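Local coordinates for Tol-Pal system protein TolB (Acinetobacter baumannii, PDB 7MX5) that serves as the periplasmic component of the Tol-Pal system, which probably acts in outer membrane invagination during cell division and in keeping the outer membrane intact, at residues N23-N26 / G27-I31; A120-Q123 / A124-I128. All blocks are in the same frame, centred on the assembly; numbering follows the deposited sequence.

Interaction 1: residues N23-N26 / G27-I31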
loop_
_atom_site.group_PDB
_atom_site.type_symbol
_atom_site.label_atom_id
_atom_site.label_comp_id
_atom_site.label_asym_id
_atom_site.label_seq_id
_atom_site.Cartn_x
_atom_site.Cartn_y
_atom_site.Cartn_z
ATOM N N ASN A 23 -27.261 -5.956 16.151
ATOM C CA ASN A 23 -28.677 -6.214 15.938
ATOM C C ASN A 23 -29.154 -5.475 14.695
ATOM O O ASN A 23 -28.794 -4.316 14.466
ATOM C CB ASN A 23 -29.493 -5.794 17.160
ATOM C CG ASN A 23 -29.130 -4.412 17.656
ATOM O OD1 ASN A 23 -29.466 -3.409 17.028
ATOM N ND2 ASN A 23 -28.443 -4.351 18.791
ATOM N N ASN A 24 -29.959 -6.163 13.882
ATOM C CA ASN A 24 -30.409 -5.643 12.589
ATOM C C ASN A 24 -29.215 -5.268 11.713
ATOM O O ASN A 24 -29.151 -4.181 11.134
ATOM C CB ASN A 24 -31.361 -4.457 12.771
ATOM C CG ASN A 24 -32.158 -4.151 11.519
ATOM O OD1 ASN A 24 -32.407 -5.032 10.696
ATOM N ND2 ASN A 24 -32.565 -2.896 11.368
ATOM N N ASP A 25 -28.256 -6.186 11.623
ATOM C CA ASP A 25 -27.025 -5.920 10.896
ATOM C C ASP A 25 -27.278 -5.858 9.393
ATOM O O ASP A 25 -28.150 -6.543 8.854
ATOM C CB ASP A 25 -25.979 -6.990 11.205
ATOM C CG ASP A 25 -24.632 -6.686 10.584
ATOM O OD1 ASP A 25 -24.017 -5.666 10.960
ATOM O OD2 ASP A 25 -24.184 -7.471 9.723
ATOM N N ASN A 26 -26.492 -5.021 8.720
ATOM C CA ASN A 26 -26.579 -4.816 7.281
ATOM C C ASN A 26 -25.573 -5.652 6.503
ATOM O O ASN A 26 -25.490 -5.515 5.279
ATOM C CB ASN A 26 -26.367 -3.334 6.957
ATOM C CG ASN A 26 -27.249 -2.847 5.829
ATOM O OD1 ASN A 26 -28.171 -3.540 5.401
ATOM N ND2 ASN A 26 -26.966 -1.648 5.335
ATOM N N GLY A 27 -24.823 -6.520 7.175
ATOM C CA GLY A 27 -23.630 -7.098 6.594
ATOM C C GLY A 27 -22.370 -6.341 6.940
ATOM O O GLY A 27 -21.348 -6.516 6.267
ATOM N N LEU A 28 -22.415 -5.505 7.979
ATOM C CA LEU A 28 -21.309 -4.621 8.323
ATOM C C LEU A 28 -20.279 -5.324 9.198
ATOM O O LEU A 28 -19.080 -5.298 8.901
ATOM C CB LEU A 28 -21.853 -3.376 9.030
ATOM C CG LEU A 28 -20.990 -2.123 9.199
ATOM C CD1 LEU A 28 -20.091 -2.212 10.427
ATOM C CD2 LEU A 28 -20.171 -1.872 7.954
ATOM N N TYR A 29 -20.732 -5.950 10.283
ATOM C CA TYR A 29 -19.798 -6.506 11.255
ATOM C C TYR A 29 -18.924 -7.644 10.721
ATOM O O TYR A 29 -17.783 -7.760 11.201
ATOM C CB TYR A 29 -20.565 -6.930 12.522
ATOM C CG TYR A 29 -21.140 -8.332 12.530
ATOM C CD1 TYR A 29 -20.365 -9.428 12.897
ATOM C CD2 TYR A 29 -22.469 -8.555 12.201
ATOM C CE1 TYR A 29 -20.893 -10.705 12.910
ATOM C CE2 TYR A 29 -23.006 -9.827 12.211
ATOM C CZ TYR A 29 -22.216 -10.897 12.566
ATOM O OH TYR A 29 -22.750 -12.165 12.580
ATOM N N PRO A 30 -19.356 -8.498 9.781
ATOM C CA PRO A 30 -18.396 -9.467 9.224
ATOM C C PRO A 30 -17.225 -8.803 8.524
ATOM O O PRO A 30 -16.105 -9.326 8.575
ATOM C CB PRO A 30 -19.241 -10.298 8.248
ATOM C CG PRO A 30 -20.642 -10.066 8.624
ATOM C CD PRO A 30 -20.720 -8.725 9.268
ATOM N N ILE A 31 -17.451 -7.660 7.874
ATOM C CA ILE A 31 -16.351 -6.917 7.269
ATOM C C ILE A 31 -15.404 -6.399 8.345
ATOM O O ILE A 31 -14.177 -6.448 8.189
ATOM C CB ILE A 31 -16.900 -5.773 6.397
ATOM C CG1 ILE A 31 -17.652 -6.335 5.189
ATOM C CG2 ILE A 31 -15.776 -4.851 5.948
ATOM C CD1 ILE A 31 -18.430 -5.291 4.414
#
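Asp25 OD2 receives two backbone N-H groups from the turn that follows it: a sound hydrogen bond from Gly27 N at 2.8 Å and a weak one from Leu28 N at 3.2 Å. Gly27 N does not come in the plane of the carboxylate but from above it, 70° out. The other oxygen, OD1, reaches further along the chain. It accepts weak bonds from Leu28 N and Tyr29 N, each 3.4 Å from OD1, and the second is long yet fairly straight, with 165° at the hydrogen. One sound and three weak bonds would together be expected to restrain the rotation of the carboxylate. Lying near the start of helix 29-37, the negative group would also be expected to interact favourably with the helix dipole.

Tyr29 CD2 and Gly27 N lie on opposite sides of the carboxylate plane. The tyrosine CG sits between the backbone N and the carbonyl carbon (chi1 88°), and this turns the ring back towards Asp25. The two side chains cross at roughly a right angle: Asp25 CB lies at the ring edge, in plane, and Asp25 OD2 stands 3.2 Å from Tyr29 CD2. One ring face meets the proline that follows, with Pro30 CD 3.3 Å above the plane and displaced toward the rim. Leu28 instead leads away from the carboxylate, its side chain resting on Ile76 of strand 70-78 and on Ile110 and Ala113 of helix 110-126. Gly27, with positive phi, turns the chain between the aspartate and the helix. Once past the turn, Ile31 N makes a weak bond to Leu28 O at 3.0 Å. An aspartate oxygen accepting from the N-H two residues on is an Asx turn, here leading into helix 29-37 of the TolB amino-terminal domain.

Interaction 2: residues A120-Q123 / A124-I128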
loop_
_atom_site.group_PDB
_atom_site.type_symbol
_atom_site.label_atom_id
_atom_site.label_comp_id
_atom_site.label_asym_id
_atom_site.label_seq_id
_atom_site.Cartn_x
_atom_site.Cartn_y
_atom_site.Cartn_z
ATOM N N ALA A 120 -11.008 2.920 13.103
ATOM C CA ALA A 120 -11.131 3.562 14.407
ATOM C C ALA A 120 -10.786 2.596 15.533
ATOM O O ALA A 120 -10.183 2.995 16.537
ATOM C CB ALA A 120 -12.543 4.119 14.588
ATOM N N ILE A 121 -11.164 1.323 15.388
ATOM C CA ILE A 121 -10.817 0.323 16.395
ATOM C C ILE A 121 -9.307 0.144 16.464
ATOM O O ILE A 121 -8.721 0.080 17.551
ATOM C CB ILE A 121 -11.531 -1.009 16.094
ATOM C CG1 ILE A 121 -13.047 -0.847 16.220
ATOM C CG2 ILE A 121 -11.030 -2.108 17.021
ATOM C CD1 ILE A 121 -13.825 -2.093 15.849
ATOM N N TYR A 122 -8.654 0.064 15.301
ATOM C CA TYR A 122 -7.205 -0.102 15.261
ATOM C C TYR A 122 -6.495 1.074 15.919
ATOM O O TYR A 122 -5.557 0.885 16.701
ATOM C CB TYR A 122 -6.752 -0.267 13.810
ATOM C CG TYR A 122 -5.279 -0.557 13.626
ATOM C CD1 TYR A 122 -4.807 -1.862 13.610
ATOM C CD2 TYR A 122 -4.365 0.472 13.447
ATOM C CE1 TYR A 122 -3.464 -2.134 13.433
ATOM C CE2 TYR A 122 -3.020 0.211 13.270
ATOM C CZ TYR A 122 -2.574 -1.094 13.264
ATOM O OH TYR A 122 -1.235 -1.360 13.088
ATOM N N GLN A 123 -6.935 2.298 15.618
ATOM C CA GLN A 123 -6.295 3.477 16.190
ATOM C C GLN A 123 -6.524 3.560 17.695
ATOM O O GLN A 123 -5.644 4.008 18.439
ATOM C CB GLN A 123 -6.811 4.738 15.498
ATOM C CG GLN A 123 -6.052 6.003 15.852
ATOM C CD GLN A 123 -6.438 7.171 14.971
ATOM O OE1 GLN A 123 -7.539 7.710 15.083
ATOM N NE2 GLN A 123 -5.533 7.572 14.087
ATOM N N ALA A 124 -7.698 3.132 18.161
ATOM C CA ALA A 124 -7.994 3.187 19.588
ATOM C C ALA A 124 -7.192 2.170 20.388
ATOM O O ALA A 124 -7.027 2.346 21.599
ATOM C CB ALA A 124 -9.489 2.974 19.823
ATOM N N LEU A 125 -6.688 1.118 19.744
ATOM C CA LEU A 125 -5.953 0.068 20.437
ATOM C C LEU A 125 -4.444 0.197 20.306
ATOM O O LEU A 125 -3.717 -0.265 21.191
ATOM C CB LEU A 125 -6.382 -1.308 19.917
ATOM C CG LEU A 125 -7.832 -1.704 20.193
ATOM C CD1 LEU A 125 -8.163 -3.019 19.518
ATOM C CD2 LEU A 125 -8.084 -1.791 21.687
ATOM N N THR A 126 -3.955 0.806 19.225
ATOM C CA THR A 126 -2.525 0.942 18.993
ATOM C C THR A 126 -2.037 2.380 18.939
ATOM O O THR A 126 -0.826 2.602 19.058
ATOM C CB THR A 126 -2.123 0.251 17.679
ATOM O OG1 THR A 126 -2.384 1.129 16.576
ATOM C CG2 THR A 126 -2.906 -1.038 17.489
ATOM N N GLY A 127 -2.926 3.355 18.769
ATOM C CA GLY A 127 -2.502 4.725 18.568
ATOM C C GLY A 127 -1.966 5.021 17.188
ATOM O O GLY A 127 -1.374 6.086 16.984
ATOM N N ILE A 128 -2.154 4.112 16.236
ATOM C CA ILE A 128 -1.655 4.260 14.875
ATOM C C ILE A 128 -2.861 4.321 13.948
ATOM O O ILE A 128 -3.787 3.524 14.105
ATOM C CB ILE A 128 -0.723 3.106 14.465
ATOM C CG1 ILE A 128 0.493 3.049 15.394
ATOM C CG2 ILE A 128 -0.275 3.253 13.023
ATOM C CD1 ILE A 128 1.296 1.772 15.271
#
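Bonds from each N-H to the carbonyl four residues back persist from Ala124 N to Ala120 O, from Thr126 N to Tyr122 O (3.0 Å) and from Gly127 N to Gln123 O, whereas Leu125 N is shared between a weak bond to Ile121 O and one to Tyr122 O. This is the C-terminal end of helix 110-126, finished by an ST turn at Thr126. Gly127 N still reaches back to Gln123 O, at 2.8 Å, although its own backbone, with a phi of +76°, has already turned off the helix.

Tyr122 O takes three donors. Thr126 N approaches it nearly along the C=O axis, while Leu125 N and Thr126 OG1 lie out of the carbonyl plane on opposite sides of it. Thr126 OG1 occupies the crowded position between its backbone N and carbonyl carbon (chi1 82°), from which it donates to Tyr122 O at 3.2 Å and accepts from Ile128 N at 3.0 Å. The second bond defines the ST turn; together they tie the departing chain to the last helical turn.

The same rotamer sends the threonine methyl to the tyrosine ring. Thr126 CG2 lies 4.2 Å from the Tyr122 ring centroid and only 8° off its normal, a CH-pi contact over the face. On the side of the helix turned to the sheet, Ile121 and Leu125 lie side by side, pointing the same way, with Ile121 CG2 3.9 Å from Leu125 CD1; both also touch Leu89 of strand 83-91. Beyond the glycine, the chain folds back so that Ile128 CB packs against Tyr122 CE2. Ile128 O makes a CA-H...O contact with Gln123 CA, and it stands at the edge of the Tyr122 ring, near its plane, 3.2 Å from CD2.

Followed from the N terminus, the chain leaves strand 16-19 and turns into helix 29-37 at interaction 1, then adds the remaining strands of the mixed sheet before entering helix 110-126, which ends at interaction 2. Each contact closes only a local turn; they stand in series, neither nesting nor crossing. Their centres are 21 Å apart and their nearest atoms about 8 Å, without touching. The link is helix 110-126: Leu28, which touches Asp25, rests on its Ile110 and Ala113, and Ile31, merely part of segment 27-31, on Arg111 and His115; interaction 2 forms the far end. Next comes strand 135-141 of the beta-propeller, and Ile128 already touches Asn356, in a propeller loop.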